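Local coordinates for protein sulfate adenylyltransferase (Allochromatium vinosum, PDB 4DNX) that catalyses the adenylylation of sulfate by ATP, forming adenosine 5'-phosphosulfate and diphosphate, at residues A[112-123]-A[154-165]. Sequence-based numbering, arbitrary orientation. Where two conformers were deposited one is given.
Sequences LAVMDVTAVEQV and RTAISGPIQVLN
Val114 and Gln162 exchange two backbone hydrogen bonds, Val114 N to Gln162 O (2.8 Å) and Gln162 N to Val114 O, which marks them as a hydrogen-bonded antiparallel pair. Glu121 and Ala156 do the same further along. The axis of 155-163 runs at 151° to that of 112-116, roughly antiparallel, and 119-122 keeps the same sense. The register, Ala113-Val163 to Met115-Ile161 and then Ala119-Ser158 to Gln122-Thr155, shows one long strand pairing with two short ones in succession. Between them it slips by one residue at a classic beta bulge: Thr118 and Ala119 both face Ser158, whose O takes a firm bond from Thr118 N (2.8 Å) and a weak one from Ala119 N (3.4 Å). Gly159, lacking a side chain, lets the backbones close in to a CA-H...O contact, its CA 3.3 Å from Asp116 O.

Apolar contact centres on Met115. With CG anti to the backbone N (chi1 -180°) and an extended chain beyond, the side chain reaches along the partner strand: CG meets Ile161 CG2 (3.7 Å), SD nears Ile157 CD1 (4.0 Å), and CE rests against the Ser158-Gly159 peptide. Beyond the bulge, Val120 CG2 runs alongside Ile157 CG2, 4.2 Å away, in a non-hydrogen-bonded pair.

Polar side chains on the Val114-Gln162 face and along its edge are joined through water. One molecule bridges Asp116 OD2 and Gln162 OE1; another bridges Thr118 OG1 and Ser158 OG; a third links Glu121 OE1, which also accepts from Leu61 N, with Ala156 O and Ser158 OG. At the far end Arg154 NH1 reaches Val123 O (3.2 Å) along a bent path, 137° at the hydrogen, while also forming a salt bridge with Asp125.

Within the PUA-like domain, strand 98-102 flanks 111-116, with Arg98 salt-bridged to Asp116; helix 38-48 covers Leu112 and Ile161, and helix 18-28 packs on Val114, Gln162 and Leu164.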
ATOM      1  N   LEU A 112     -13.675 -13.247   1.587  1.00 11.81           N
ATOM      2  CA  LEU A 112     -13.419 -11.789   1.546  1.00 11.24           C
ATOM      3  C   LEU A 112     -13.833 -11.119   2.879  1.00 11.58           C
ATOM      4  O   LEU A 112     -13.168 -10.188   3.359  1.00 12.28           O
ATOM      5  CB  LEU A 112     -14.197 -11.159   0.373  1.00 12.21           C
ATOM      6  CG  LEU A 112     -14.243  -9.642   0.211  1.00 13.68           C
ATOM      7  CD1 LEU A 112     -12.845  -9.071   0.040  1.00 15.54           C
ATOM      8  CD2 LEU A 112     -15.131  -9.237  -0.968  1.00 14.99           C
ATOM      9  N   ALA A 113     -14.893 -11.637   3.515  1.00 11.28           N
ATOM     10  CA  ALA A 113     -15.431 -10.979   4.735  1.00 11.26           C
ATOM     11  C   ALA A 113     -16.257 -12.010   5.491  1.00 12.63           C
ATOM     12  O   ALA A 113     -16.650 -13.027   4.932  1.00 14.06           O
ATOM     13  CB  ALA A 113     -16.343  -9.778   4.363  1.00 10.71           C
ATOM     14  N   VAL A 114     -16.449 -11.728   6.782  1.00 12.25           N
ATOM     15  CA  VAL A 114     -17.346 -12.504   7.635  1.00 13.59           C
ATOM     16  C   VAL A 114     -18.532 -11.583   7.960  1.00 14.08           C
ATOM     17  O   VAL A 114     -18.344 -10.405   8.272  1.00 14.89           O
ATOM     18  CB  VAL A 114     -16.600 -12.920   8.936  1.00 14.66           C
ATOM     19  CG1 VAL A 114     -17.551 -13.602   9.907  1.00 16.02           C
ATOM     20  CG2 VAL A 114     -15.462 -13.854   8.603  1.00 17.06           C
ATOM     21  N   MET A 115     -19.747 -12.119   7.914  1.00 13.35           N
ATOM     22  CA  MET A 115     -20.935 -11.284   8.092  1.00 13.84           C
ATOM     23  C   MET A 115     -21.805 -11.863   9.178  1.00 15.19           C
ATOM     24  O   MET A 115     -21.977 -13.081   9.235  1.00 14.89           O
ATOM     25  CB  MET A 115     -21.730 -11.255   6.778  1.00 17.13           C
ATOM     26  CG  MET A 115     -22.973 -10.415   6.838  1.00 16.89           C
ATOM     27  SD  MET A 115     -23.623 -10.364   5.120  1.00 19.89           S
ATOM     28  CE  MET A 115     -25.028  -9.346   5.410  1.00 18.86           C
ATOM     29  N   ASP A 116     -22.318 -11.003  10.065  1.00 15.56           N
ATOM     30  CA  ASP A 116     -23.388 -11.426  10.989  1.00 18.12           C
ATOM     31  C   ASP A 116     -24.698 -11.077  10.334  1.00 18.79           C
ATOM     32  O   ASP A 116     -25.008  -9.889  10.123  1.00 22.53           O
ATOM     33  CB  ASP A 116     -23.239 -10.742  12.363  1.00 21.26           C
ATOM     34  CG  ASP A 116     -21.994 -11.200  13.074  1.00 27.98           C
ATOM     35  OD1 ASP A 116     -21.898 -12.411  13.357  1.00 31.08           O
ATOM     36  OD2 ASP A 116     -21.070 -10.374  13.283  1.00 33.48           O
ATOM     37  N   VAL A 117     -25.466 -12.107   9.974  1.00 17.62           N
ATOM     38  CA  VAL A 117     -26.681 -11.870   9.217  1.00 19.64           C
ATOM     39  C   VAL A 117     -27.828 -11.494  10.167  1.00 20.03           C
ATOM     40  O   VAL A 117     -28.196 -12.295  11.057  1.00 21.50           O
ATOM     41  CB  VAL A 117     -27.039 -13.101   8.367  1.00 19.93           C
ATOM     42  CG1 VAL A 117     -28.383 -12.895   7.671  1.00 21.04           C
ATOM     43  CG2 VAL A 117     -25.915 -13.366   7.366  1.00 20.19           C
ATOM     44  N   THR A 118     -28.357 -10.278  10.025  1.00 19.54           N
ATOM     45  CA  THR A 118     -29.488  -9.888  10.876  1.00 21.65           C
ATOM     46  C   THR A 118     -30.839  -9.892  10.161  1.00 22.38           C
ATOM     47  O   THR A 118     -31.884  -9.824  10.805  1.00 22.88           O
ATOM     48  CB  THR A 118     -29.244  -8.571  11.614  1.00 22.09           C
ATOM     49  OG1 THR A 118     -28.879  -7.556  10.675  1.00 21.50           O
ATOM     50  CG2 THR A 118     -28.075  -8.779  12.611  1.00 24.12           C
ATOM     51  N   ALA A 119     -30.832  -9.997   8.834  1.00 20.68           N
ATOM     52  CA  ALA A 119     -32.097 -10.209   8.130  1.00 20.51           C
ATOM     53  C   ALA A 119     -31.857 -10.816   6.778  1.00 19.72           C
ATOM     54  O   ALA A 119     -30.790 -10.630   6.170  1.00 17.21           O
ATOM     55  CB  ALA A 119     -32.867  -8.905   7.977  1.00 21.12           C
ATOM     56  N   VAL A 120     -32.852 -11.571   6.334  1.00 20.56           N
ATOM     57  CA  VAL A 120     -32.842 -12.138   4.995  1.00 21.59           C
ATOM     58  C   VAL A 120     -34.220 -11.795   4.418  1.00 21.05           C
ATOM     59  O   VAL A 120     -35.252 -12.219   4.970  1.00 22.69           O
ATOM     60  CB  VAL A 120     -32.661 -13.681   5.021  1.00 22.58           C
ATOM     61  CG1 VAL A 120     -32.831 -14.260   3.624  1.00 22.10           C
ATOM     62  CG2 VAL A 120     -31.320 -14.092   5.623  1.00 24.19           C
ATOM     63  N   GLU A 121     -34.246 -11.054   3.312  1.00 19.56           N
ATOM     64  CA  GLU A 121     -35.481 -10.482   2.762  1.00 21.18           C
ATOM     65  C   GLU A 121     -35.603 -10.737   1.255  1.00 21.56           C
ATOM     66  O   GLU A 121     -34.606 -10.721   0.549  1.00 21.64           O
ATOM     67  CB  GLU A 121     -35.515  -8.959   3.011  1.00 21.63           C
ATOM     68  CG  GLU A 121     -35.466  -8.562   4.506  1.00 22.82           C
ATOM     69  CD  GLU A 121     -35.315  -7.052   4.740  1.00 24.46           C
ATOM     70  OE1 GLU A 121     -34.286  -6.514   4.329  1.00 23.08           O
ATOM     71  OE2 GLU A 121     -36.241  -6.432   5.326  1.00 27.69           O
ATOM     72  N   GLN A 122     -36.816 -10.970   0.764  1.00 23.26           N
ATOM     73  CA  GLN A 122     -37.058 -11.031  -0.675  1.00 23.76           C
ATOM     74  C   GLN A 122     -37.431  -9.654  -1.189  1.00 23.83           C
ATOM     75  O   GLN A 122     -38.297  -8.992  -0.607  1.00 26.52           O
ATOM     76  CB  GLN A 122     -38.215 -12.000  -0.971  1.00 28.74           C
ATOM     77  CG  GLN A 122     -38.057 -13.347  -0.296  1.00 33.12           C
ATOM     78  CD  GLN A 122     -36.729 -14.002  -0.662  1.00 38.30           C
ATOM     79  OE1 GLN A 122     -36.307 -13.970  -1.828  1.00 41.21           O
ATOM     80  NE2 GLN A 122     -36.054 -14.584   0.332  1.00 41.84           N
ATOM     81  N   VAL A 123     -36.816  -9.229  -2.287  1.00 21.85           N
ATOM     82  CA  VAL A 123     -37.148  -7.963  -2.906  1.00 21.82           C
ATOM     83  C   VAL A 123     -38.182  -8.144  -4.022  1.00 23.71           C
ATOM     84  O   VAL A 123     -37.994  -8.981  -4.914  1.00 24.07           O
ATOM     85  CB  VAL A 123     -35.902  -7.308  -3.489  1.00 20.85           C
ATOM     86  CG1 VAL A 123     -36.216  -5.842  -3.774  1.00 22.25           C
ATOM     87  CG2 VAL A 123     -34.720  -7.453  -2.498  1.00 20.55           C
ATOM     88  N   ARG A 154     -32.750 -11.768  -6.085  1.00 18.51           N
ATOM     89  CA  ARG A 154     -33.737 -10.978  -5.337  0.70 19.85           C
ATOM     90  C   ARG A 154     -33.771 -11.262  -3.833  1.00 19.60           C
ATOM     91  O   ARG A 154     -34.676 -10.796  -3.129  1.00 21.70           O
ATOM     92  CB  ARG A 154     -35.153 -11.208  -5.921  0.70 21.66           C
ATOM     93  CG  ARG A 154     -35.303 -10.792  -7.381  0.70 23.50           C
ATOM     94  CD  ARG A 154     -34.930  -9.321  -7.596  0.70 24.52           C
ATOM     95  NE  ARG A 154     -35.562  -8.817  -8.818  0.70 28.87           N
ATOM     96  CZ  ARG A 154     -36.875  -8.714  -9.038  0.70 28.00           C
ATOM     97  NH1 ARG A 154     -37.785  -9.053  -8.102  0.70 28.14           N
ATOM     98  NH2 ARG A 154     -37.268  -8.255 -10.210  0.70 28.50           N
ATOM     99  N   THR A 155     -32.793 -12.027  -3.322  1.00 18.33           N
ATOM    100  CA  THR A 155     -32.694 -12.267  -1.887  1.00 18.14           C
ATOM    101  C   THR A 155     -31.626 -11.347  -1.301  1.00 17.31           C
ATOM    102  O   THR A 155     -30.452 -11.479  -1.613  1.00 17.18           O
ATOM    103  CB  THR A 155     -32.345 -13.745  -1.582  1.00 18.66           C
ATOM    104  OG1 THR A 155     -33.373 -14.600  -2.113  1.00 22.00           O
ATOM    105  CG2 THR A 155     -32.271 -13.994  -0.067  1.00 19.55           C
ATOM    106  N   ALA A 156     -32.046 -10.423  -0.433  1.00 16.52           N
ATOM    107  CA  ALA A 156     -31.109  -9.480   0.192  1.00 15.77           C
ATOM    108  C   ALA A 156     -30.714  -9.983   1.576  1.00 16.65           C
ATOM    109  O   ALA A 156     -31.596 -10.291   2.402  1.00 18.62           O
ATOM    110  CB  ALA A 156     -31.774  -8.121   0.308  1.00 16.93           C
ATOM    111  N   ILE A 157     -29.410 -10.102   1.826  1.00 15.90           N
ATOM    112  CA  ILE A 157     -28.924 -10.456   3.170  1.00 16.01           C
ATOM    113  C   ILE A 157     -28.268  -9.213   3.753  1.00 14.87           C
ATOM    114  O   ILE A 157     -27.525  -8.479   3.044  1.00 13.85           O
ATOM    115  CB  ILE A 157     -28.002 -11.694   3.144  1.00 16.84           C
ATOM    116  CG1 ILE A 157     -26.761 -11.447   2.295  1.00 18.39           C
ATOM    117  CG2 ILE A 157     -28.794 -12.882   2.537  1.00 19.97           C
ATOM    118  CD1 ILE A 157     -25.678 -12.559   2.471  1.00 19.95           C
ATOM    119  N   SER A 158     -28.566  -8.948   5.019  1.00 14.15           N
ATOM    120  CA  SER A 158     -28.125  -7.676   5.627  1.00 13.96           C
ATOM    121  C   SER A 158     -27.518  -7.911   6.996  1.00 14.43           C
ATOM    122  O   SER A 158     -27.791  -8.945   7.640  1.00 15.78           O
ATOM    123  CB  SER A 158     -29.286  -6.663   5.734  1.00 14.94           C
ATOM    124  OG  SER A 158     -30.414  -7.226   6.405  1.00 16.65           O
ATOM    125  N   GLY A 159     -26.668  -6.968   7.404  1.00 14.52           N
ATOM    126  CA  GLY A 159     -25.953  -7.092   8.687  1.00 15.43           C
ATOM    127  C   GLY A 159     -24.516  -6.621   8.590  1.00 14.04           C
ATOM    128  O   GLY A 159     -23.988  -6.402   7.460  1.00 14.59           O
ATOM    129  N   PRO A 160     -23.852  -6.485   9.739  1.00 14.98           N
ATOM    130  CA  PRO A 160     -22.507  -5.924   9.784  1.00 14.03           C
ATOM    131  C   PRO A 160     -21.451  -6.926   9.274  1.00 13.64           C
ATOM    132  O   PRO A 160     -21.650  -8.146   9.400  1.00 13.54           O
ATOM    133  CB  PRO A 160     -22.278  -5.636  11.292  1.00 15.04           C
ATOM    134  CG  PRO A 160     -23.198  -6.621  11.986  1.00 17.71           C
ATOM    135  CD  PRO A 160     -24.365  -6.845  11.086  1.00 16.05           C
ATOM    136  N   ILE A 161     -20.347  -6.402   8.718  1.00 12.26           N
ATOM    137  CA  ILE A 161     -19.294  -7.275   8.200  1.00 11.45           C
ATOM    138  C   ILE A 161     -17.936  -6.907   8.793  1.00 11.86           C
ATOM    139  O   ILE A 161     -17.739  -5.776   9.255  1.00 12.23           O
ATOM    140  CB  ILE A 161     -19.217  -7.247   6.615  1.00 11.11           C
ATOM    141  CG1 ILE A 161     -18.750  -5.870   6.127  1.00 10.78           C
ATOM    142  CG2 ILE A 161     -20.573  -7.674   5.979  1.00 11.48           C
ATOM    143  CD1 ILE A 161     -18.573  -5.832   4.555  1.00 11.88           C
ATOM    144  N   GLN A 162     -17.032  -7.886   8.777  1.00 11.40           N
ATOM    145  CA  GLN A 162     -15.596  -7.753   9.103  1.00 11.91           C
ATOM    146  C   GLN A 162     -14.860  -8.207   7.850  1.00 11.55           C
ATOM    147  O   GLN A 162     -14.990  -9.369   7.425  1.00 11.83           O
ATOM    148  CB  GLN A 162     -15.236  -8.635  10.301  1.00 16.22           C
ATOM    149  CG  GLN A 162     -15.962  -8.206  11.572  1.00 21.44           C
ATOM    150  CD  GLN A 162     -15.921  -9.292  12.663  1.00 29.19           C
ATOM    151  OE1 GLN A 162     -16.496 -10.399  12.529  1.00 35.45           O
ATOM    152  NE2 GLN A 162     -15.239  -8.987  13.726  1.00 37.22           N
ATOM    153  N   VAL A 163     -14.064  -7.299   7.291  1.00 10.28           N
ATOM    154  CA  VAL A 163     -13.363  -7.504   6.004  1.00 11.11           C
ATOM    155  C   VAL A 163     -11.934  -8.011   6.217  1.00 11.15           C
ATOM    156  O   VAL A 163     -11.199  -7.472   7.069  1.00 10.87           O
ATOM    157  CB  VAL A 163     -13.394  -6.222   5.166  1.00 10.99           C
ATOM    158  CG1 VAL A 163     -12.621  -6.461   3.849  1.00 10.63           C
ATOM    159  CG2 VAL A 163     -14.867  -5.765   4.937  1.00 11.55           C
ATOM    160  N   LEU A 164     -11.556  -9.090   5.517  1.00 10.10           N
ATOM    161  CA  LEU A 164     -10.292  -9.785   5.749  1.00 12.52           C
ATOM    162  C   LEU A 164      -9.203  -9.425   4.740  1.00 11.71           C
ATOM    163  O   LEU A 164      -8.010  -9.655   4.969  1.00 14.10           O
ATOM    164  CB  LEU A 164     -10.521 -11.318   5.760  1.00 14.49           C
ATOM    165  CG  LEU A 164     -11.484 -11.781   6.859  1.00 17.99           C
ATOM    166  CD1 LEU A 164     -11.523 -13.316   6.817  1.00 18.60           C
ATOM    167  CD2 LEU A 164     -11.040 -11.326   8.249  1.00 19.77           C
ATOM    168  N   ASN A 165      -9.622  -8.907   3.597  1.00 11.31           N
ATOM    169  CA  ASN A 165      -8.653  -8.482   2.554  1.00 11.91           C
ATOM    170  C   ASN A 165      -9.320  -7.544   1.588  1.00 10.32           C
ATOM    171  O   ASN A 165     -10.547  -7.262   1.687  1.00 10.07           O
ATOM    172  CB  ASN A 165      -8.037  -9.685   1.816  1.00 12.95           C
ATOM    173  CG  ASN A 165      -9.079 -10.556   1.144  1.00 13.78           C
ATOM    174  OD1 ASN A 165      -9.689 -10.156   0.146  1.00 14.54           O
ATOM    175  ND2 ASN A 165      -9.296 -11.756   1.708  1.00 14.65           N
TER
HETATM  176  O   HOH W   1     -19.137  -9.872  11.314  1.00 36.00           O
HETATM  177  O   HOH W   2     -30.680  -6.441   8.734  1.00 22.89           O
HETATM  178  O   HOH W   3     -32.060  -8.055   4.379  1.00 19.97           O
HETATM  179  O   HOH W   4     -34.942 -14.854  -4.162  1.00 36.59           O